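Local structure of AcrVIA1 (Listeria seeligeri, 6VRB) at residues C[88-92]-C[118-122]; C[182-186]-C[219-223]. The protein binds crRNA-loaded Cas13a and, as a phage-encoded anti-CRISPR, enables evasion of type VI-A CRISPR-Cas immunity. Residues are numbered along the deposited sequence.

Contact 1. Residues C[88-92]-C[118-122]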
loop_
_atom_site.group_PDB
_atom_site.type_symbol
_atom_site.label_atom_id
_atom_site.label_comp_id
_atom_site.label_asym_id
_atom_site.label_seq_id
_atom_site.Cartn_x
_atom_site.Cartn_y
_atom_site.Cartn_z
ATOM N N ALA C 88 10.574 4.251 29.241
ATOM C CA ALA C 88 9.514 5.179 28.878
ATOM C C ALA C 88 8.155 4.509 28.747
ATOM O O ALA C 88 7.143 5.208 28.719
ATOM C CB ALA C 88 9.864 5.892 27.578
ATOM N N SER C 89 8.102 3.188 28.650
ATOM C CA SER C 89 6.835 2.481 28.723
ATOM C C SER C 89 6.258 2.471 30.128
ATOM O O SER C 89 5.034 2.446 30.279
ATOM C CB SER C 89 7.008 1.046 28.229
ATOM O OG SER C 89 7.883 0.325 29.073
ATOM N N VAL C 90 7.111 2.496 31.151
ATOM C CA VAL C 90 6.649 2.652 32.525
ATOM C C VAL C 90 6.067 4.045 32.734
ATOM O O VAL C 90 5.045 4.209 33.405
ATOM C CB VAL C 90 7.811 2.356 33.490
ATOM C CG1 VAL C 90 7.427 2.618 34.929
ATOM C CG2 VAL C 90 8.263 0.926 33.322
ATOM N N PHE C 91 6.691 5.061 32.137
ATOM C CA PHE C 91 6.208 6.436 32.233
ATOM C C PHE C 91 4.842 6.599 31.579
ATOM O O PHE C 91 3.974 7.298 32.109
ATOM C CB PHE C 91 7.234 7.361 31.583
ATOM C CG PHE C 91 6.879 8.809 31.635
ATOM C CD1 PHE C 91 7.069 9.541 32.783
ATOM C CD2 PHE C 91 6.370 9.444 30.520
ATOM C CE1 PHE C 91 6.754 10.875 32.819
ATOM C CE2 PHE C 91 6.045 10.772 30.559
ATOM C CZ PHE C 91 6.241 11.488 31.705
ATOM N N GLU C 92 4.632 5.957 30.429
ATOM C CA GLU C 92 3.356 6.031 29.730
ATOM C C GLU C 92 2.267 5.250 30.429
ATOM O O GLU C 92 1.105 5.647 30.364
ATOM C CB GLU C 92 3.495 5.487 28.318
ATOM C CG GLU C 92 4.328 6.316 27.404
ATOM C CD GLU C 92 4.694 5.572 26.144
ATOM O OE1 GLU C 92 4.354 4.377 26.038
ATOM O OE2 GLU C 92 5.354 6.163 25.270
ATOM N N TYR C 118 8.410 13.611 24.095
ATOM C CA TYR C 118 9.582 13.478 24.944
ATOM C C TYR C 118 10.683 14.471 24.613
ATOM O O TYR C 118 11.521 14.739 25.476
ATOM C CB TYR C 118 10.099 12.057 24.854
ATOM C CG TYR C 118 9.233 11.069 25.581
ATOM C CD1 TYR C 118 8.437 11.468 26.642
ATOM C CD2 TYR C 118 9.162 9.752 25.171
ATOM C CE1 TYR C 118 7.643 10.579 27.295
ATOM C CE2 TYR C 118 8.366 8.858 25.824
ATOM C CZ TYR C 118 7.609 9.275 26.874
ATOM O OH TYR C 118 6.817 8.374 27.516
ATOM N N GLU C 119 10.700 15.027 23.407
ATOM C CA GLU C 119 11.624 16.104 23.089
ATOM C C GLU C 119 11.085 17.471 23.465
ATOM O O GLU C 119 11.780 18.469 23.269
ATOM C CB GLU C 119 11.980 16.073 21.605
ATOM C CG GLU C 119 12.885 14.923 21.236
ATOM C CD GLU C 119 13.140 14.834 19.754
ATOM O OE1 GLU C 119 12.527 15.615 19.003
ATOM O OE2 GLU C 119 13.943 13.972 19.341
ATOM N N CYS C 120 9.861 17.545 23.975
ATOM C CA CYS C 120 9.372 18.743 24.632
ATOM C C CYS C 120 9.446 18.635 26.146
ATOM O O CYS C 120 9.456 19.662 26.829
ATOM C CB CYS C 120 7.935 19.032 24.203
ATOM S SG CYS C 120 7.739 19.459 22.456
ATOM N N LEU C 121 9.499 17.417 26.680
ATOM C CA LEU C 121 9.626 17.223 28.116
ATOM C C LEU C 121 11.071 17.332 28.573
ATOM O O LEU C 121 11.348 17.903 29.632
ATOM C CB LEU C 121 9.069 15.861 28.525
ATOM C CG LEU C 121 7.566 15.612 28.476
ATOM C CD1 LEU C 121 7.280 14.163 28.784
ATOM C CD2 LEU C 121 6.875 16.496 29.480
ATOM N N ALA C 122 12.000 16.781 27.804
ATOM C CA ALA C 122 13.374 16.644 28.257
ATOM C C ALA C 122 14.186 17.876 27.883
ATOM O O ALA C 122 13.745 18.740 27.124
ATOM C CB ALA C 122 13.993 15.377 27.680
#
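Two short helices, 88-94 and 115-121, meet here in the globular part of AcrVIA1, bridged by an aromatic cluster built on Phe91 and Tyr118. The backbones stay well apart, the nearest CA atoms being those of Ala88 and Tyr118 at 9.2 Å, so long side chains must span the gap. Ala88 opens the first helix directly after strand 83-87, and its CB packs 3.8 Å from CE2 of Tyr118. Its carbonyl closes the first helical turn, Glu92 N donating to Ala88 O at 3.1 Å. Ser89 and Val90 take no part in the pairing: Ser89 lies on a phosphate of the bound RNA, and Val90 packs against both an RNA sugar and Tyr47 of helix 44-53; the helix thus has one side on nucleic acid and another in the protein interior. Phe91 makes most of the contact on that inner side. Its ring meets the Tyr118 ring obliquely, with centroids 5.7 Å apart and planes at 63°, and Phe91 CE2 reaches Tyr118 CE1 at 3.6 Å and Leu121 CD1 at 4.0 Å. Trp54, edge-to-face with Phe91, and Phe63, against Tyr118, extend the cluster, while Leu74 of strand 73-78 touches both rings of the central pair. The CA-to-CB bond of Glu92 points sideways, but its side chain still reaches the tyrosine hydroxyl. The phenol end of Tyr118 is therefore flanked by the first helix: its OH lies 3.2 Å from Phe91 CD2, near the plane of that ring, and 3.2 Å from Glu92 CG.

Contact 2. Residues C[182-186]-C[219-223]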
loop_
_atom_site.group_PDB
_atom_site.type_symbol
_atom_site.label_atom_id
_atom_site.label_comp_id
_atom_site.label_asym_id
_atom_site.label_seq_id
_atom_site.Cartn_x
_atom_site.Cartn_y
_atom_site.Cartn_z
ATOM N N ILE C 182 25.422 39.187 20.034
ATOM C CA ILE C 182 24.989 38.488 18.787
ATOM C C ILE C 182 23.459 38.435 18.719
ATOM O O ILE C 182 22.912 38.692 17.630
ATOM C CB ILE C 182 25.623 37.088 18.680
ATOM C CG1 ILE C 182 27.139 37.172 18.491
ATOM C CG2 ILE C 182 24.966 36.286 17.568
ATOM C CD1 ILE C 182 27.808 35.837 18.263
ATOM N N GLN C 183 22.802 38.151 19.846
ATOM C CA GLN C 183 21.318 38.049 19.882
ATOM C C GLN C 183 20.708 39.406 19.518
ATOM O O GLN C 183 19.735 39.424 18.739
ATOM C CB GLN C 183 20.848 37.603 21.267
ATOM C CG GLN C 183 19.370 37.238 21.320
ATOM C CD GLN C 183 18.907 36.961 22.728
ATOM O OE1 GLN C 183 19.613 37.226 23.699
ATOM N NE2 GLN C 183 17.706 36.419 22.851
ATOM N N GLY C 184 21.301 40.495 20.016
ATOM C CA GLY C 184 20.783 41.853 19.756
ATOM C C GLY C 184 20.788 42.190 18.275
ATOM O O GLY C 184 19.784 42.750 17.797
ATOM N N LYS C 185 21.856 41.819 17.562
ATOM C CA LYS C 185 21.950 42.111 16.107
ATOM C C LYS C 185 20.818 41.388 15.369
ATOM O O LYS C 185 20.187 42.017 14.499
ATOM C CB LYS C 185 23.304 41.641 15.569
ATOM C CG LYS C 185 24.525 42.273 16.222
ATOM C CD LYS C 185 25.830 41.719 15.693
ATOM C CE LYS C 185 27.050 42.329 16.351
ATOM N NZ LYS C 185 28.305 41.754 15.816
ATOM N N ILE C 186 20.554 40.129 15.734
ATOM C CA ILE C 186 19.484 39.320 15.075
ATOM C C ILE C 186 18.120 39.973 15.325
ATOM O O ILE C 186 17.325 40.063 14.370
ATOM C CB ILE C 186 19.515 37.860 15.566
ATOM C CG1 ILE C 186 20.930 37.276 15.526
ATOM C CG2 ILE C 186 18.533 37.006 14.780
ATOM C CD1 ILE C 186 21.032 35.875 16.082
ATOM N N LEU C 219 24.177 34.983 11.312
ATOM C CA LEU C 219 24.318 35.389 12.702
ATOM C C LEU C 219 23.922 34.252 13.641
ATOM O O LEU C 219 24.625 33.977 14.616
ATOM C CB LEU C 219 23.477 36.632 12.992
ATOM C CG LEU C 219 23.965 37.937 12.360
ATOM C CD1 LEU C 219 23.025 39.082 12.704
ATOM C CD2 LEU C 219 25.382 38.251 12.812
ATOM N N GLU C 220 22.829 33.556 13.330
ATOM C CA GLU C 220 22.399 32.450 14.191
ATOM C C GLU C 220 23.443 31.334 14.237
ATOM O O GLU C 220 23.755 30.770 15.312
ATOM C CB GLU C 220 21.050 31.895 13.733
ATOM C CG GLU C 220 19.880 32.834 13.974
ATOM C CD GLU C 220 18.544 32.178 13.695
ATOM O OE1 GLU C 220 18.534 31.015 13.243
ATOM O OE2 GLU C 220 17.502 32.826 13.931
ATOM N N GLN C 221 24.018 31.034 13.073
ATOM C CA GLN C 221 25.026 29.986 13.017
ATOM C C GLN C 221 26.219 30.378 13.876
ATOM O O GLN C 221 26.699 29.580 14.686
ATOM C CB GLN C 221 25.469 29.725 11.577
ATOM C CG GLN C 221 24.451 28.967 10.743
ATOM C CD GLN C 221 25.001 28.549 9.395
ATOM O OE1 GLN C 221 26.076 28.987 8.987
ATOM N NE2 GLN C 221 24.264 27.696 8.693
ATOM N N HIS C 222 26.639 31.640 13.774
ATOM C CA HIS C 222 27.786 32.144 14.578
ATOM C C HIS C 222 27.448 32.055 16.073
ATOM O O HIS C 222 28.355 31.736 16.863
ATOM C CB HIS C 222 28.163 33.566 14.145
ATOM C CG HIS C 222 29.298 34.152 14.917
ATOM N ND1 HIS C 222 30.591 33.679 14.801
ATOM C CD2 HIS C 222 29.345 35.171 15.801
ATOM C CE1 HIS C 222 31.385 34.378 15.588
ATOM N NE2 HIS C 222 30.643 35.300 16.213
ATOM N N SER C 223 26.190 32.334 16.431
ATOM C CA SER C 223 25.713 32.330 17.841
ATOM C C SER C 223 25.848 30.942 18.482
ATOM O O SER C 223 26.268 30.879 19.651
ATOM C CB SER C 223 24.287 32.811 17.903
ATOM O OG SER C 223 23.801 32.770 19.239
#
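This is an antiparallel helix-helix contact within the C-terminal helical hairpin, where helix 178-199 runs out and helix 207-228 returns beside it. The axes of segments 182-186 and 219-223 approach to 9.7 Å with an angle of 163° between their directions, close enough for aliphatic side chains to mesh. The register reflects the reversal: Ile182 faces Ser223, with CA atoms 6.3 Å apart, and one turn further along Ile186 faces Leu219, at 6.7 Å. Ile182 and Ile186, four residues apart on one side of their helix, make the apolar seam together with Leu219 of the other. Ile182 CG2 rests 3.6 Å from Ser223 CB and 3.8 Å from Leu219 O, a close approach to the opposing backbone that is consistent with the small size of Ser223. Ile186 CG1 packs on Leu219 CB at 3.7 Å. At the margins, longer polar residues contribute their aliphatic parts: Lys185 CB lies 3.9 Å from Leu219 CD1, and Glu220 CG lies 3.9 Å from Ile186 CD1, although the CA-to-CB bond of Glu220 points away from the other helix. The seam extends in both directions along helix 178-199, since Ser223 also touches Tyr179 one turn before Ile182 and Leu219 touches Ile189 beyond Ile186, so that helix 207-228 lies along its partner over several turns.

In the fold
Contacts 1 and 2 share no helix or strand and lie on opposite sides of the chain's centre, their own centres 32 Å apart and their nearest atoms about 17 Å apart. Contact 1 is a buried junction in the globular part, where aromatic rings bridge widely separated short helices and a strand and further helices close in around them. Contact 2 is only partly buried, and its aliphatic seam between two long helices is bordered by exposed polar residues. Their surroundings differ likewise: the 88-92 helix borders the bound RNA, whereas the 182-186/219-223 pair stands about 29 Å from it and touches no other protein chain.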